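Local coordinates for FLAP endonuclease-1 protein (Methanocaldococcus jannaschii, PDB 1A76) that cleaves 5'-flap structures in DNA and acts as a 5'-3' exonuclease during DNA replication and repair, with magnesium as cofactor, at residues V24-G28 and M29-Y33; H67-N71 and D72-I76; S125-T128 and P129-E133; Y137-L141 and M142-Y146; Y159-K163 and G164-A168. All coordinates share one frame; numbering follows the deposited sequence.

Interaction 1 of 5, residues V24-G28 and M29-Y33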
# COMPACT_ATOMS: atom_id res chain seq x y z
N VAL A 24 0.16 7.60 -11.55
CA VAL A 24 -0.06 6.41 -10.72
C VAL A 24 -0.42 6.76 -9.29
O VAL A 24 0.02 7.78 -8.76
CB VAL A 24 1.20 5.49 -10.64
CG1 VAL A 24 1.38 4.73 -11.94
CG2 VAL A 24 2.46 6.34 -10.31
N ALA A 25 -1.22 5.92 -8.65
CA ALA A 25 -1.57 6.12 -7.25
C ALA A 25 -0.70 5.10 -6.52
O ALA A 25 -0.79 3.90 -6.76
CB ALA A 25 -3.05 5.83 -7.01
N ILE A 26 0.17 5.58 -5.64
CA ILE A 26 1.05 4.69 -4.90
C ILE A 26 0.45 4.21 -3.58
O ILE A 26 0.01 5.02 -2.77
CB ILE A 26 2.40 5.34 -4.58
CG1 ILE A 26 3.16 5.66 -5.86
CG2 ILE A 26 3.24 4.39 -3.71
CD1 ILE A 26 4.32 6.57 -5.66
N ASP A 27 0.44 2.90 -3.37
CA ASP A 27 -0.05 2.35 -2.11
C ASP A 27 1.06 2.71 -1.10
O ASP A 27 2.08 2.01 -1.00
CB ASP A 27 -0.22 0.84 -2.19
CG ASP A 27 -0.71 0.24 -0.88
OD1 ASP A 27 -0.39 0.80 0.19
OD2 ASP A 27 -1.41 -0.78 -0.93
N GLY A 28 0.83 3.80 -0.38
CA GLY A 28 1.79 4.31 0.59
C GLY A 28 2.35 3.37 1.63
O GLY A 28 3.56 3.25 1.76
N MET A 29 1.48 2.72 2.40
CA MET A 29 1.96 1.82 3.44
C MET A 29 2.69 0.64 2.83
O MET A 29 3.68 0.18 3.38
CB MET A 29 0.81 1.34 4.31
CG MET A 29 0.17 2.49 5.08
SD MET A 29 1.29 3.19 6.30
CE MET A 29 1.81 4.63 5.44
N ASN A 30 2.21 0.15 1.69
CA ASN A 30 2.89 -0.97 1.07
C ASN A 30 4.30 -0.55 0.69
O ASN A 30 5.25 -1.31 0.87
CB ASN A 30 2.15 -1.44 -0.19
CG ASN A 30 2.71 -2.74 -0.71
OD1 ASN A 30 3.56 -2.76 -1.59
ND2 ASN A 30 2.27 -3.85 -0.13
N ALA A 31 4.41 0.67 0.17
CA ALA A 31 5.69 1.22 -0.25
C ALA A 31 6.64 1.39 0.93
O ALA A 31 7.82 1.03 0.85
CB ALA A 31 5.46 2.57 -0.96
N LEU A 32 6.13 1.96 2.01
CA LEU A 32 6.93 2.18 3.21
C LEU A 32 7.50 0.90 3.81
O LEU A 32 8.66 0.87 4.20
CB LEU A 32 6.08 2.89 4.27
CG LEU A 32 6.27 4.42 4.28
CD1 LEU A 32 6.85 4.93 2.97
CD2 LEU A 32 4.95 5.07 4.56
N TYR A 33 6.66 -0.13 3.91
CA TYR A 33 7.09 -1.41 4.45
C TYR A 33 8.17 -1.97 3.51
O TYR A 33 9.18 -2.50 3.97
CB TYR A 33 5.90 -2.37 4.54
CG TYR A 33 4.98 -2.10 5.70
CD1 TYR A 33 5.42 -2.23 7.02
CD2 TYR A 33 3.64 -1.76 5.49
CE1 TYR A 33 4.53 -2.03 8.10
CE2 TYR A 33 2.76 -1.56 6.55
CZ TYR A 33 3.20 -1.70 7.85
OH TYR A 33 2.31 -1.49 8.89
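The side chains of D27 and N30 cross at roughly a right angle where strand 23-27 passes into helix 28-38, their carboxylate and amide planes 53° apart. D27 is the N-cap: its OD1 accepts from N30 N at 3.1 Å, the donor standing above the carboxylate plane (57° out of it). The carboxylate also lies against the N30 side chain, D27 CG standing 3.4 Å from N30 CB. With CG of D27 anti to the backbone N (chi1 179°), the acid is carried alongside the first turn. Beyond CB the amide of N30 leads away, and its OD1 accepts from the backbone N of Q172. On the backbone, A31 N bonds to D27 O at 2.9 Å and L32 N to G28 O, also at 2.9 Å. I26 CG2 meets A31 CB at 4.0 Å, an apolar contact beside the cap. Without the carboxylate, as with an alanine here, the backbone N of N30 is likely to lose its capping acceptor and the first magnesium site a predicted ligand. D27 thus spends OD1 on the helix cap while its side chain sits about 4 Å, between nearest atoms, from a bound manganese ion, consistent with its predicted part in metal binding.

Interaction 2 of 5, residues H67-N71 and D72-I76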
# COMPACT_ATOMS: atom_id res chain seq x y z
N HIS A 67 13.01 9.37 -8.80
CA HIS A 67 13.36 8.39 -9.84
C HIS A 67 12.17 8.24 -10.81
O HIS A 67 12.35 8.20 -12.03
CB HIS A 67 13.70 7.06 -9.15
CG HIS A 67 13.79 5.88 -10.07
ND1 HIS A 67 14.76 5.77 -11.04
CD2 HIS A 67 13.06 4.74 -10.13
CE1 HIS A 67 14.62 4.61 -11.67
NE2 HIS A 67 13.60 3.97 -11.13
N LEU A 68 10.97 8.19 -10.24
CA LEU A 68 9.73 8.06 -11.01
C LEU A 68 9.47 9.32 -11.85
O LEU A 68 9.15 9.23 -13.04
CB LEU A 68 8.56 7.85 -10.04
CG LEU A 68 7.87 6.48 -9.93
CD1 LEU A 68 8.84 5.35 -10.14
CD2 LEU A 68 7.19 6.38 -8.56
N LEU A 69 9.63 10.49 -11.24
CA LEU A 69 9.39 11.76 -11.94
C LEU A 69 10.39 12.03 -13.07
O LEU A 69 10.07 12.73 -14.04
CB LEU A 69 9.42 12.92 -10.95
CG LEU A 69 8.17 13.09 -10.09
CD1 LEU A 69 8.44 14.13 -9.02
CD2 LEU A 69 6.98 13.49 -10.96
N GLU A 70 11.60 11.49 -12.94
CA GLU A 70 12.61 11.67 -13.97
C GLU A 70 12.17 10.92 -15.23
O GLU A 70 12.63 11.22 -16.33
CB GLU A 70 13.95 11.12 -13.50
CG GLU A 70 14.80 12.12 -12.72
CD GLU A 70 16.06 11.50 -12.14
OE1 GLU A 70 15.98 10.36 -11.63
OE2 GLU A 70 17.13 12.15 -12.19
N ASN A 71 11.28 9.95 -15.05
CA ASN A 71 10.76 9.16 -16.16
C ASN A 71 9.33 9.54 -16.50
O ASN A 71 8.57 8.72 -17.01
CB ASN A 71 10.82 7.67 -15.83
CG ASN A 71 11.32 6.84 -16.98
OD1 ASN A 71 12.39 6.22 -16.90
ND2 ASN A 71 10.56 6.83 -18.08
N ASP A 72 8.98 10.78 -16.21
CA ASP A 72 7.64 11.30 -16.48
C ASP A 72 6.50 10.47 -15.86
O ASP A 72 5.39 10.43 -16.40
CB ASP A 72 7.42 11.46 -17.99
CG ASP A 72 6.25 12.38 -18.30
OD1 ASP A 72 5.80 13.08 -17.37
OD2 ASP A 72 5.79 12.40 -19.45
N ILE A 73 6.78 9.82 -14.73
CA ILE A 73 5.73 9.06 -14.04
C ILE A 73 5.32 9.97 -12.90
O ILE A 73 6.12 10.23 -11.99
CB ILE A 73 6.23 7.74 -13.45
CG1 ILE A 73 6.44 6.72 -14.56
CG2 ILE A 73 5.20 7.21 -12.44
CD1 ILE A 73 7.48 5.67 -14.25
N THR A 74 4.10 10.47 -12.97
CA THR A 74 3.59 11.37 -11.93
C THR A 74 2.83 10.59 -10.87
O THR A 74 1.75 10.06 -11.13
CB THR A 74 2.66 12.43 -12.55
OG1 THR A 74 3.42 13.27 -13.42
CG2 THR A 74 2.03 13.28 -11.47
N PRO A 75 3.41 10.49 -9.66
CA PRO A 75 2.75 9.74 -8.60
C PRO A 75 1.97 10.59 -7.60
O PRO A 75 2.24 11.78 -7.38
CB PRO A 75 3.91 9.02 -7.92
CG PRO A 75 5.06 10.05 -8.03
CD PRO A 75 4.73 10.97 -9.21
N ILE A 76 0.97 9.95 -7.00
CA ILE A 76 0.19 10.57 -5.96
C ILE A 76 0.24 9.49 -4.88
O ILE A 76 -0.09 8.33 -5.14
CB ILE A 76 -1.27 10.88 -6.40
CG1 ILE A 76 -2.04 11.43 -5.20
CG2 ILE A 76 -1.93 9.63 -6.97
CD1 ILE A 76 -3.02 12.54 -5.54
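L68 O holds the turn that ends helix 56-70, accepting from I73 N at 3.0 Å and also from N71 N, the two donors arriving from opposite faces of the carbonyl plane. The second bond across the turn runs from D72 N to L69 O at 3.1 Å, with the donor 73° out of the plane of that carbonyl. Together the I73-L68 and D72-L69 bonds define a Schellman motif, with D72 as its C-prime residue at a positive phi of 54°.

Apolar contacts form the other group. L68 and I73 cross obliquely, and CG of L68 touches CG2 of I73 at 3.7 Å. With CG1 beside the backbone N of I73 (chi1 -74°), CG2 stands anti to that N and is thereby placed against L68. L69 instead meets P75 at about a right angle, its CD2 lying 3.8 Å from the ring carbon CD.

The polar end of D72 is engaged outside the turn, OD2 making a salt bridge with K20 NZ. The reversal delivers the chain into strand 74-79, which hydrogen-bonds to strand 23-27 through T74 and I76, while L69 packs on L308 of helix 298-315.

Interaction 3 of 5, residues S125-T128 and P129-E133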
# COMPACT_ATOMS: atom_id res chain seq x y z
N SER A 125 5.24 -2.29 14.30
CA SER A 125 6.54 -2.52 13.64
C SER A 125 7.44 -1.28 13.63
O SER A 125 7.17 -0.30 14.33
CB SER A 125 6.32 -2.97 12.20
OG SER A 125 5.69 -1.95 11.45
N TYR A 126 8.51 -1.34 12.85
CA TYR A 126 9.42 -0.21 12.74
C TYR A 126 8.67 0.95 12.07
O TYR A 126 9.04 2.11 12.21
CB TYR A 126 10.63 -0.58 11.89
CG TYR A 126 11.79 -1.21 12.63
CD1 TYR A 126 11.99 -0.97 13.99
CD2 TYR A 126 12.71 -2.02 11.96
CE1 TYR A 126 13.08 -1.52 14.66
CE2 TYR A 126 13.80 -2.57 12.63
CZ TYR A 126 13.98 -2.32 13.98
OH TYR A 126 15.06 -2.87 14.64
N LEU A 127 7.62 0.61 11.32
CA LEU A 127 6.80 1.62 10.65
C LEU A 127 5.83 2.18 11.67
O LEU A 127 4.72 1.67 11.82
CB LEU A 127 6.02 1.01 9.48
CG LEU A 127 5.93 1.77 8.15
CD1 LEU A 127 4.64 1.40 7.44
CD2 LEU A 127 6.00 3.28 8.37
N THR A 128 6.26 3.21 12.38
CA THR A 128 5.45 3.84 13.41
C THR A 128 4.61 4.99 12.88
O THR A 128 4.90 5.54 11.83
CB THR A 128 6.32 4.43 14.53
OG1 THR A 128 7.21 5.40 13.97
CG2 THR A 128 7.11 3.35 15.22
N PRO A 129 3.54 5.35 13.60
CA PRO A 129 2.69 6.47 13.15
C PRO A 129 3.51 7.74 12.94
O PRO A 129 3.28 8.49 11.99
CB PRO A 129 1.67 6.61 14.27
CG PRO A 129 1.59 5.22 14.86
CD PRO A 129 3.02 4.72 14.82
N LYS A 130 4.47 7.98 13.83
CA LYS A 130 5.33 9.16 13.73
C LYS A 130 6.18 9.12 12.46
O LYS A 130 6.38 10.15 11.82
CB LYS A 130 6.26 9.25 14.94
CG LYS A 130 7.43 10.22 14.76
CD LYS A 130 6.92 11.64 14.46
CE LYS A 130 8.03 12.67 14.49
NZ LYS A 130 7.53 14.02 14.88
N MET A 131 6.69 7.95 12.12
CA MET A 131 7.50 7.78 10.93
C MET A 131 6.64 8.00 9.70
O MET A 131 7.08 8.61 8.72
CB MET A 131 8.11 6.38 10.87
CG MET A 131 9.07 6.20 9.70
SD MET A 131 9.72 4.53 9.55
CE MET A 131 10.78 4.41 11.01
N VAL A 132 5.41 7.50 9.76
CA VAL A 132 4.44 7.66 8.68
C VAL A 132 4.11 9.14 8.54
O VAL A 132 4.00 9.66 7.43
CB VAL A 132 3.12 6.89 8.98
CG1 VAL A 132 2.09 7.18 7.90
CG2 VAL A 132 3.40 5.39 9.08
N GLU A 133 3.93 9.83 9.67
CA GLU A 133 3.62 11.25 9.62
C GLU A 133 4.81 12.02 9.02
O GLU A 133 4.62 12.96 8.25
CB GLU A 133 3.28 11.76 11.02
CG GLU A 133 1.83 11.50 11.51
CD GLU A 133 1.08 10.39 10.77
OE1 GLU A 133 0.48 10.66 9.71
OE2 GLU A 133 1.08 9.23 11.26
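T128 and M131 face each other across a helix N-cap, the start of helix 129-142 in the I-domain. The cap bond runs from the backbone N of M131 to T128 OG1 at 3.2 Å, with an N-H...O angle of 151°. It depends on T128 OG1 lying between the backbone N and the carbonyl carbon (chi1 59°), a crowded position that aims the hydroxyl at the first turn.

The side chain of M131 can be followed outward from there. Its CB sits 3.4 Å from T128 OG1, beside the same oxygen that caps its N-H. CG continues anti to the backbone N, and the chain stays extended until it bends at chi3. SD then comes 3.7 Å from Y126 O and 4.1 Å from L127 CD2, the side chains of L127 and M131 crossing at about a right angle. At the tip, the methyl CE lies 3.1 Å from the carbonyl oxygen of Y126. Beyond the segments, M131 rests on A57 and Y58 of helix 56-70.

L127 is the centre of an inverse gamma turn and also ends an ST turn, its N donating to S125 OG. The backbone of the first helical turn is closed by V132 N, which bonds to T128 O at 2.9 Å. Close by, the side chains of L127 and V132 cross at about a right angle, L127 CD2 to V132 CG2 3.4 Å, tighter than usual van der Waals contact for two carbons.

Interaction 4 of 5, residues Y137-L141 and M142-Y146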
# COMPACT_ATOMS: atom_id res chain seq x y z
N TYR A 137 5.10 14.52 5.72
CA TYR A 137 5.70 15.85 5.82
C TYR A 137 6.74 16.01 4.72
O TYR A 137 6.82 17.05 4.06
CB TYR A 137 6.37 16.03 7.19
CG TYR A 137 7.21 17.30 7.32
CD1 TYR A 137 6.64 18.56 7.11
CD2 TYR A 137 8.56 17.24 7.69
CE1 TYR A 137 7.40 19.73 7.27
CE2 TYR A 137 9.33 18.41 7.84
CZ TYR A 137 8.74 19.65 7.63
OH TYR A 137 9.46 20.81 7.79
N LEU A 138 7.56 14.98 4.54
CA LEU A 138 8.60 15.00 3.53
C LEU A 138 7.98 15.18 2.14
O LEU A 138 8.50 15.93 1.31
CB LEU A 138 9.43 13.71 3.59
CG LEU A 138 10.48 13.49 2.49
CD1 LEU A 138 11.50 14.61 2.51
CD2 LEU A 138 11.16 12.13 2.68
N LEU A 139 6.87 14.50 1.90
CA LEU A 139 6.21 14.60 0.60
C LEU A 139 5.71 16.02 0.39
O LEU A 139 5.78 16.55 -0.72
CB LEU A 139 5.06 13.61 0.52
CG LEU A 139 5.47 12.15 0.32
CD1 LEU A 139 4.23 11.27 0.49
CD2 LEU A 139 6.08 11.96 -1.07
N SER A 140 5.20 16.63 1.45
CA SER A 140 4.70 18.00 1.36
C SER A 140 5.85 18.93 1.01
O SER A 140 5.71 19.85 0.20
CB SER A 140 4.09 18.43 2.69
OG SER A 140 5.12 18.80 3.59
N LEU A 141 6.99 18.70 1.64
CA LEU A 141 8.17 19.52 1.38
C LEU A 141 8.59 19.32 -0.07
O LEU A 141 9.06 20.24 -0.73
CB LEU A 141 9.32 19.12 2.32
CG LEU A 141 9.13 19.55 3.77
CD1 LEU A 141 10.31 19.08 4.59
CD2 LEU A 141 8.97 21.08 3.84
N MET A 142 8.41 18.10 -0.56
CA MET A 142 8.78 17.77 -1.93
C MET A 142 7.77 18.25 -2.96
O MET A 142 8.03 18.18 -4.16
CB MET A 142 8.96 16.25 -2.07
CG MET A 142 10.14 15.69 -1.30
SD MET A 142 10.12 13.90 -1.40
CE MET A 142 10.33 13.64 -3.15
N GLY A 143 6.63 18.76 -2.49
CA GLY A 143 5.60 19.26 -3.38
C GLY A 143 4.82 18.14 -4.04
O GLY A 143 4.12 18.37 -5.05
N ILE A 144 4.97 16.94 -3.49
CA ILE A 144 4.31 15.74 -4.02
C ILE A 144 2.99 15.52 -3.27
O ILE A 144 2.97 15.38 -2.05
CB ILE A 144 5.18 14.47 -3.83
CG1 ILE A 144 6.61 14.71 -4.35
CG2 ILE A 144 4.51 13.28 -4.50
CD1 ILE A 144 6.69 15.16 -5.81
N PRO A 145 1.88 15.42 -4.01
CA PRO A 145 0.56 15.22 -3.38
C PRO A 145 0.29 13.84 -2.80
O PRO A 145 0.73 12.82 -3.33
CB PRO A 145 -0.41 15.55 -4.51
CG PRO A 145 0.34 15.13 -5.74
CD PRO A 145 1.78 15.45 -5.48
N TYR A 146 -0.44 13.82 -1.70
CA TYR A 146 -0.82 12.58 -1.05
C TYR A 146 -2.27 12.65 -0.60
O TYR A 146 -2.84 13.73 -0.50
CB TYR A 146 0.09 12.25 0.15
CG TYR A 146 0.00 13.16 1.36
CD1 TYR A 146 -1.01 13.00 2.32
CD2 TYR A 146 0.98 14.13 1.60
CE1 TYR A 146 -1.05 13.79 3.48
CE2 TYR A 146 0.95 14.92 2.75
CZ TYR A 146 -0.06 14.75 3.68
OH TYR A 146 -0.06 15.53 4.81
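Of the two tyrosine rings, that of Y146 reaches across this turn: L139 CB approaches its CD2 at 4.3 Å, from an oblique direction. The ring of Y137 is met within the helix, where L141 CD1 lies 3.4 Å above one face, offset toward the rim.

L139 touches both Y146 and I144. Its CD2 packs on CB of I144 at 3.8 Å, the two side chains passing at a slant. M142 lays CG and SD against L138, SD 3.9 Å from L138 CG, while its end leads away. CG of M142 stands anti to the carbonyl carbon (chi1 -67°), and a bend at chi3 turns the terminal methyl. Outside the turn M142 reaches F62 of helix 56-70 and I286 of helix 283-292. Cutting M142 back to an alanine is likely to open a gap beside L138 and lose the packing on both helices.

The backbone is tied by three bonds. M142 N reaches L138 O at 2.9 Å, I144 N reaches L139 O at 2.9 Å, and G143 N lies 3.0 Å from S140 O, well above that carbonyl's plane. G143 has a positive phi of 76°, a conformation most easily taken by glycine. The I144 and G143 bonds make this a Schellman motif, which ends helix 129-142 and turns the chain toward strand 146-148.

Interaction 5 of 5, residues Y159-K163 and G164-A168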
# COMPACT_ATOMS: atom_id res chain seq x y z
N TYR A 159 -9.86 2.95 -6.37
CA TYR A 159 -10.96 3.83 -6.79
C TYR A 159 -10.46 4.94 -7.72
O TYR A 159 -11.10 5.27 -8.73
CB TYR A 159 -11.62 4.45 -5.55
CG TYR A 159 -12.56 5.60 -5.83
CD1 TYR A 159 -13.79 5.39 -6.46
CD2 TYR A 159 -12.26 6.91 -5.41
CE1 TYR A 159 -14.71 6.44 -6.65
CE2 TYR A 159 -13.16 7.97 -5.60
CZ TYR A 159 -14.38 7.72 -6.22
OH TYR A 159 -15.29 8.73 -6.41
N MET A 160 -9.32 5.53 -7.38
CA MET A 160 -8.75 6.60 -8.20
C MET A 160 -8.37 6.08 -9.59
O MET A 160 -8.49 6.78 -10.61
CB MET A 160 -7.53 7.20 -7.51
CG MET A 160 -7.86 7.93 -6.20
SD MET A 160 -6.49 8.09 -5.02
CE MET A 160 -5.51 9.36 -5.78
N ALA A 161 -7.90 4.84 -9.62
CA ALA A 161 -7.50 4.23 -10.89
C ALA A 161 -8.75 3.89 -11.68
O ALA A 161 -8.82 4.11 -12.89
CB ALA A 161 -6.66 2.98 -10.64
N LYS A 162 -9.75 3.34 -11.00
CA LYS A 162 -10.99 2.98 -11.67
C LYS A 162 -11.62 4.21 -12.33
O LYS A 162 -12.10 4.15 -13.46
CB LYS A 162 -11.96 2.35 -10.67
CG LYS A 162 -11.90 0.83 -10.66
CD LYS A 162 -12.34 0.24 -9.33
CE LYS A 162 -13.85 0.18 -9.22
NZ LYS A 162 -14.32 0.72 -7.91
N LYS A 163 -11.58 5.34 -11.62
CA LYS A 163 -12.14 6.59 -12.14
C LYS A 163 -11.36 7.18 -13.30
O LYS A 163 -11.85 8.07 -13.99
CB LYS A 163 -12.18 7.65 -11.04
CG LYS A 163 -13.03 7.29 -9.84
CD LYS A 163 -13.54 8.54 -9.16
CE LYS A 163 -12.41 9.50 -8.85
NZ LYS A 163 -12.95 10.81 -8.39
N GLY A 164 -10.14 6.70 -13.51
CA GLY A 164 -9.34 7.23 -14.61
C GLY A 164 -8.46 8.41 -14.23
O GLY A 164 -7.85 9.04 -15.10
N ASP A 165 -8.40 8.72 -12.94
CA ASP A 165 -7.58 9.83 -12.48
C ASP A 165 -6.10 9.43 -12.56
O ASP A 165 -5.22 10.28 -12.71
CB ASP A 165 -7.96 10.21 -11.05
CG ASP A 165 -9.21 11.07 -11.00
OD1 ASP A 165 -9.72 11.46 -12.07
OD2 ASP A 165 -9.68 11.35 -9.88
N VAL A 166 -5.85 8.13 -12.45
CA VAL A 166 -4.50 7.59 -12.55
C VAL A 166 -4.59 6.32 -13.39
O VAL A 166 -5.64 5.69 -13.46
CB VAL A 166 -3.89 7.23 -11.17
CG1 VAL A 166 -3.67 8.49 -10.36
CG2 VAL A 166 -4.81 6.26 -10.43
N TRP A 167 -3.48 5.96 -14.02
CA TRP A 167 -3.43 4.78 -14.89
C TRP A 167 -3.37 3.45 -14.14
O TRP A 167 -3.90 2.44 -14.61
CB TRP A 167 -2.21 4.90 -15.80
CG TRP A 167 -2.18 3.89 -16.89
CD1 TRP A 167 -3.05 3.79 -17.95
CD2 TRP A 167 -1.21 2.86 -17.08
NE1 TRP A 167 -2.67 2.76 -18.78
CE2 TRP A 167 -1.54 2.18 -18.27
CE3 TRP A 167 -0.08 2.46 -16.35
CZ2 TRP A 167 -0.78 1.11 -18.75
CZ3 TRP A 167 0.67 1.40 -16.83
CH2 TRP A 167 0.31 0.73 -18.02
N ALA A 168 -2.72 3.45 -12.98
CA ALA A 168 -2.59 2.24 -12.21
C ALA A 168 -2.24 2.49 -10.75
O ALA A 168 -1.92 3.63 -10.34
CB ALA A 168 -1.51 1.33 -12.84
O HOH W 1 -7.45 4.13 -15.28
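G164, D165 and A161 carry much of this turn, which ends helix 153-162. G164 N bonds to A161 O at 3.0 Å, with the donor 67° out of the carbonyl plane, while D165 N meets M160 O nearly end-on at 3.0 Å. These are the paired bonds of a Schellman motif. G164 has phi 91°, and a side chain there would collide with the carbonyl oxygen of K163, so glycine suits the place. A longer, weak bond from V166 N also reaches M160 O.

A161 offers CB to V166 CG2 at 3.8 Å. With CG1 of V166 anti to the carbonyl carbon (chi1 -67°), CG2 falls between the backbone N and the carbonyl carbon and presses on A161 CA at 3.4 Å. A161 CA adds a CA-H...O contact to V166 O, and one water donates to both A161 O and V166 O, bridging helix and loop.

D165 faces K163 obliquely, with OD2 3.6 Å from K163 NZ, a long salt bridge. Each has another partner: K163 NZ forms a salt bridge with D272, and D165 OD2 is hydrogen-bonded to Y274 OH. K163 NZ thus lies between two acids and probably offsets part of their negative charge, while M160 O is held by D165 N and weakly by V166 N, and A161 O by G164 N and the water.

From the N terminus, interaction 1 turns strand 23-27 into helix 28-38, and interaction 2 returns the chain from helix 56-70 to strand 74-79, beside strand 23-27 in the sheet. Interactions 3 and 4 mark the start and end of helix 129-142, and interaction 5 leads from helix 153-162 to strand 168-170, the other neighbour of 23-27. All five are local turns in series, none nested or crossing. Space joins them: I26 N meets I76 O at 2.8 Å between interactions 1 and 2, and A25 N meets A168 O at 2.9 Å between 1 and 5. Side chains link 1 with 3, and 2 with 4 and 5.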